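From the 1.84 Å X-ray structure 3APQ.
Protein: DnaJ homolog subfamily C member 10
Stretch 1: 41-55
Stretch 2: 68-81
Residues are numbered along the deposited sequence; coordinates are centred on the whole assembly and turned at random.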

# COMPACT_ATOMS: atom_id res chain seq x y z
N ALA A 41 4.78 27.17 5.07
CA ALA A 41 4.19 25.82 5.13
C ALA A 41 4.17 25.13 3.77
O ALA A 41 4.53 23.95 3.66
CB ALA A 41 2.78 25.84 5.73
N HIS A 42 3.75 25.84 2.74
CA HIS A 42 3.69 25.26 1.40
C HIS A 42 5.09 24.77 0.96
O HIS A 42 5.27 23.58 0.59
CB HIS A 42 3.13 26.30 0.44
CG HIS A 42 2.98 25.81 -0.95
ND1 HIS A 42 1.99 24.91 -1.32
CD2 HIS A 42 3.66 26.11 -2.08
CE1 HIS A 42 2.10 24.67 -2.62
NE2 HIS A 42 3.10 25.39 -3.11
N GLY A 43 6.10 25.65 1.02
CA GLY A 43 7.47 25.29 0.55
C GLY A 43 8.09 24.11 1.29
O GLY A 43 8.64 23.17 0.68
N ASP A 44 7.97 24.16 2.62
CA ASP A 44 8.43 23.09 3.51
C ASP A 44 7.78 21.72 3.11
O ASP A 44 8.45 20.67 3.01
CB ASP A 44 8.07 23.41 4.98
CG ASP A 44 8.62 24.75 5.46
OD1 ASP A 44 9.63 25.22 4.91
OD2 ASP A 44 8.01 25.37 6.40
N PHE A 45 6.46 21.74 2.91
CA PHE A 45 5.78 20.49 2.56
C PHE A 45 6.17 19.94 1.18
O PHE A 45 6.22 18.70 0.95
CB PHE A 45 4.27 20.65 2.68
CG PHE A 45 3.51 19.34 2.67
CD1 PHE A 45 3.71 18.41 3.69
CD2 PHE A 45 2.64 19.03 1.65
CE1 PHE A 45 3.02 17.19 3.68
CE2 PHE A 45 1.95 17.81 1.63
CZ PHE A 45 2.13 16.91 2.64
N LEU A 46 6.35 20.85 0.22
CA LEU A 46 6.82 20.46 -1.12
C LEU A 46 8.12 19.61 -1.00
O LEU A 46 8.25 18.60 -1.69
CB LEU A 46 7.07 21.72 -1.99
CG LEU A 46 5.86 22.48 -2.56
CD1 LEU A 46 6.30 23.42 -3.64
CD2 LEU A 46 4.84 21.55 -3.13
N LYS A 47 9.04 20.02 -0.13
CA LYS A 47 10.32 19.31 0.04
C LYS A 47 10.10 17.93 0.63
O LYS A 47 10.75 16.99 0.21
CB LYS A 47 11.27 20.05 0.96
CG LYS A 47 11.77 21.42 0.45
CD LYS A 47 12.43 22.33 1.54
CE LYS A 47 13.58 21.65 2.36
NZ LYS A 47 13.10 20.83 3.57
N ILE A 48 9.23 17.83 1.63
CA ILE A 48 8.93 16.53 2.26
C ILE A 48 8.23 15.65 1.23
O ILE A 48 8.51 14.46 1.10
CB ILE A 48 8.00 16.69 3.54
CG1 ILE A 48 8.68 17.37 4.71
CG2 ILE A 48 7.44 15.35 4.01
CD1 ILE A 48 10.18 17.48 4.61
N ASN A 49 7.24 16.22 0.52
CA ASN A 49 6.53 15.45 -0.52
C ASN A 49 7.47 14.92 -1.62
O ASN A 49 7.32 13.78 -2.06
CB ASN A 49 5.37 16.24 -1.16
CG ASN A 49 4.40 15.32 -1.90
OD1 ASN A 49 3.91 14.31 -1.34
ND2 ASN A 49 4.18 15.60 -3.17
N ARG A 50 8.43 15.74 -2.06
CA ARG A 50 9.37 15.37 -3.11
C ARG A 50 10.23 14.19 -2.65
O ARG A 50 10.43 13.21 -3.42
CB ARG A 50 10.24 16.59 -3.48
CG ARG A 50 11.34 16.39 -4.40
CD ARG A 50 11.96 17.82 -4.66
NE ARG A 50 13.09 17.75 -5.57
CZ ARG A 50 14.34 17.48 -5.21
NH1 ARG A 50 14.62 17.26 -3.94
NH2 ARG A 50 15.31 17.42 -6.13
N ALA A 51 10.71 14.28 -1.41
CA ALA A 51 11.40 13.15 -0.72
C ALA A 51 10.58 11.87 -0.72
O ALA A 51 11.04 10.81 -1.18
CB ALA A 51 11.78 13.54 0.70
N TYR A 52 9.37 11.95 -0.18
CA TYR A 52 8.45 10.81 -0.16
C TYR A 52 8.23 10.24 -1.56
O TYR A 52 8.23 9.02 -1.76
CB TYR A 52 7.10 11.12 0.55
CG TYR A 52 6.16 9.97 0.39
CD1 TYR A 52 6.44 8.73 1.01
CD2 TYR A 52 5.02 10.08 -0.44
CE1 TYR A 52 5.59 7.59 0.80
CE2 TYR A 52 4.16 8.97 -0.63
CZ TYR A 52 4.46 7.74 -0.01
OH TYR A 52 3.65 6.66 -0.24
N GLU A 53 8.01 11.08 -2.57
CA GLU A 53 7.73 10.51 -3.90
C GLU A 53 8.92 9.77 -4.51
O GLU A 53 8.76 8.88 -5.37
CB GLU A 53 7.13 11.55 -4.85
CG GLU A 53 5.82 12.11 -4.27
CD GLU A 53 4.87 12.67 -5.28
OE1 GLU A 53 5.31 13.34 -6.24
OE2 GLU A 53 3.65 12.42 -5.09
N VAL A 54 10.12 10.11 -4.09
CA VAL A 54 11.27 9.38 -4.61
C VAL A 54 11.43 8.05 -3.81
O VAL A 54 11.54 6.96 -4.40
CB VAL A 54 12.55 10.23 -4.61
CG1 VAL A 54 13.82 9.30 -4.74
CG2 VAL A 54 12.47 11.29 -5.74
N LEU A 55 11.35 8.14 -2.51
CA LEU A 55 11.62 6.98 -1.65
C LEU A 55 10.52 5.94 -1.80
O LEU A 55 10.79 4.76 -1.68
CB LEU A 55 11.79 7.40 -0.21
CG LEU A 55 12.98 8.27 0.13
CD1 LEU A 55 12.95 8.50 1.66
CD2 LEU A 55 14.29 7.61 -0.35
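Stretch 2, residues 68-81: GEKGLEDNQGGQYE

The main apolar contact is made by Tyr80. Its CA-to-CB bond points toward the helix of stretch 1, with chi1 in the p well. The edge of the Phe45 ring meets the face of the Tyr80 ring. The centroids are 5.0 Å apart, the planes stand at 83°, and Phe45 CE2 is 3.5 Å from Tyr80 CG. Leu46 packs at the edge of the same tyrosine ring, with Leu46 CD2 3.6 Å from Tyr80 CE2. The same methyl, Leu46 CD2, is also 3.6 Å from Gly78 O. A smaller apolar contact lies further along the helix, where Val54 CG2 is 4.0 Å from Leu72 CD1.

Stretch 1 is a single helix from Ala41 to Leu55. Stretch 2 has no regular helix or strand. It runs along one side of the helix as an irregular loop, and its order is reversed: Leu72 lies near Val54, Gly77 near Arg50, Gly78 near Leu46, and Tyr80 near Phe45 and His42. The contact buries 706 Å² between the two stretches, both sides summed.

Between the two apolar patches lies the closest CA-to-CA approach, at Gly77, where Gly77 CA is 4.0 Å from Arg50 CA. Gly77 has positive phi, which favours glycine. A CB here would point toward the helix and lie 2.6 Å from Arg50 CA, a clash. The lack of a side chain therefore permits the close approach. Next along the loop, Gly78 CA is 5.6 Å from Leu46 CA, and a CB on Gly78 would point away with room to spare.

Polar groups hold the loop around this point. Asn49 ND2 donates a hydrogen bond to Gly77 O at 3.3 Å. Water 2 accepts from Gln79 N at 2.6 Å and donates to Glu53 OE1 at 2.9 Å, so it bridges loop and helix. Water 1 links the Gln76 side chain to a helix carbonyl: it accepts from Gln76 NE2 at 2.9 Å and donates to Arg50 O at 3.2 Å.

Arg50 has the largest area covered by the other stretch. Its side chain is extended through chi3, and its end comes nearer to the loop than its base. Arg50 NE donates to Glu73 O at 3.0 Å, and Arg50 NH2 donates to the same Glu73 O at 3.2 Å. The Glu73 to Gln76 segment is a type I turn, and Glu73 N donates to Gln76 OE1 at 3.0 Å. Beyond it the guanidinium forms a salt bridge with Glu69, the first residue of a type II turn that ends at Leu72. Arg50 NH2 to Glu69 OE1 is 2.8 Å; Arg50 NH1 to Glu69 OE2 is a weak hydrogen bond at 3.4 Å. Asp74 OD1 lies 4.3 Å from Arg50 NH2 and well out of the guanidinium plane, so it contributes charge alone.

At the other end, His42 ND1 and Tyr80 OH form a hydrogen bond of 2.6 Å. The two rings meet rim to rim.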

# COMPACT_ATOMS: atom_id res chain seq x y z
N GLY A 68 22.48 9.82 -5.23
CA GLY A 68 21.81 11.05 -4.79
C GLY A 68 20.78 11.53 -5.80
O GLY A 68 20.11 10.74 -6.46
N GLU A 69 20.68 12.84 -5.95
CA GLU A 69 19.55 13.45 -6.66
C GLU A 69 19.72 13.51 -8.18
O GLU A 69 19.12 14.34 -8.86
CB GLU A 69 19.33 14.88 -6.11
CG GLU A 69 18.84 14.88 -4.65
CD GLU A 69 18.12 16.16 -4.25
OE1 GLU A 69 17.91 17.05 -5.12
OE2 GLU A 69 17.76 16.28 -3.05
N LYS A 70 20.55 12.63 -8.71
CA LYS A 70 20.83 12.60 -10.13
C LYS A 70 19.52 12.53 -10.94
O LYS A 70 18.61 11.75 -10.59
CB LYS A 70 21.73 11.39 -10.42
CG LYS A 70 22.10 11.29 -11.88
CD LYS A 70 22.75 9.96 -12.14
CE LYS A 70 23.44 9.99 -13.47
NZ LYS A 70 24.05 8.65 -13.69
N GLY A 71 19.41 13.38 -11.98
CA GLY A 71 18.23 13.41 -12.83
C GLY A 71 16.94 13.98 -12.22
O GLY A 71 15.92 14.10 -12.92
N LEU A 72 16.98 14.37 -10.94
CA LEU A 72 15.82 15.03 -10.30
C LEU A 72 15.79 16.51 -10.62
O LEU A 72 16.82 17.08 -10.97
CB LEU A 72 15.86 14.83 -8.77
CG LEU A 72 16.00 13.40 -8.22
CD1 LEU A 72 15.75 13.41 -6.71
CD2 LEU A 72 15.00 12.47 -8.93
N GLU A 73 14.62 17.13 -10.54
CA GLU A 73 14.50 18.60 -10.66
C GLU A 73 14.17 19.21 -9.30
O GLU A 73 13.50 18.57 -8.45
CB GLU A 73 13.44 18.96 -11.68
CG GLU A 73 13.71 18.24 -12.97
CD GLU A 73 12.53 18.25 -13.90
OE1 GLU A 73 11.41 17.83 -13.50
OE2 GLU A 73 12.75 18.65 -15.06
N ASP A 74 14.64 20.44 -9.09
CA ASP A 74 14.39 21.12 -7.82
C ASP A 74 12.88 21.32 -7.55
O ASP A 74 12.45 21.27 -6.40
CB ASP A 74 15.13 22.46 -7.75
CG ASP A 74 16.63 22.29 -7.48
OD1 ASP A 74 17.07 21.16 -7.17
OD2 ASP A 74 17.38 23.28 -7.58
N ASN A 75 12.09 21.51 -8.60
CA ASN A 75 10.65 21.74 -8.39
C ASN A 75 9.70 20.55 -8.64
O ASN A 75 8.49 20.76 -8.64
CB ASN A 75 10.15 22.93 -9.22
CG ASN A 75 10.27 22.67 -10.71
OD1 ASN A 75 11.07 21.81 -11.14
ND2 ASN A 75 9.49 23.38 -11.52
N GLN A 76 10.23 19.34 -8.86
CA GLN A 76 9.37 18.15 -9.01
C GLN A 76 8.82 17.74 -7.62
O GLN A 76 9.26 18.26 -6.58
CB GLN A 76 10.14 17.00 -9.67
CG GLN A 76 11.04 16.27 -8.70
CD GLN A 76 11.75 15.08 -9.32
OE1 GLN A 76 12.40 15.19 -10.38
NE2 GLN A 76 11.64 13.93 -8.66
N GLY A 77 7.84 16.83 -7.60
CA GLY A 77 7.18 16.45 -6.33
C GLY A 77 6.32 17.59 -5.77
O GLY A 77 6.22 17.78 -4.56
N GLY A 78 5.68 18.34 -6.67
CA GLY A 78 4.91 19.51 -6.26
C GLY A 78 3.41 19.29 -6.09
O GLY A 78 2.69 20.22 -5.71
N GLN A 79 2.93 18.08 -6.38
CA GLN A 79 1.48 17.86 -6.40
C GLN A 79 1.11 17.04 -5.19
O GLN A 79 1.40 15.85 -5.15
CB GLN A 79 1.09 17.13 -7.66
CG GLN A 79 1.17 17.97 -8.91
CD GLN A 79 0.76 17.17 -10.12
OE1 GLN A 79 -0.42 16.79 -10.25
NE2 GLN A 79 1.72 16.88 -11.02
N TYR A 80 0.52 17.66 -4.18
CA TYR A 80 0.19 16.92 -2.99
C TYR A 80 -1.32 16.91 -2.85
O TYR A 80 -2.02 17.60 -3.56
CB TYR A 80 0.91 17.43 -1.72
CG TYR A 80 0.74 18.90 -1.45
CD1 TYR A 80 -0.43 19.39 -0.86
CD2 TYR A 80 1.74 19.82 -1.81
CE1 TYR A 80 -0.60 20.75 -0.65
CE2 TYR A 80 1.60 21.18 -1.59
CZ TYR A 80 0.44 21.64 -1.01
OH TYR A 80 0.28 22.97 -0.78
N GLU A 81 -1.80 16.07 -1.95
CA GLU A 81 -3.21 15.84 -1.73
C GLU A 81 -3.69 16.61 -0.50
O GLU A 81 -2.91 17.24 0.19
CB GLU A 81 -3.40 14.34 -1.51
CG GLU A 81 -2.90 13.47 -2.70
CD GLU A 81 -3.77 13.59 -3.94
OE1 GLU A 81 -4.97 13.98 -3.87
OE2 GLU A 81 -3.25 13.28 -5.03
O HOH W 1 9.77 13.78 -6.48
O HOH W 2 4.10 15.81 -7.00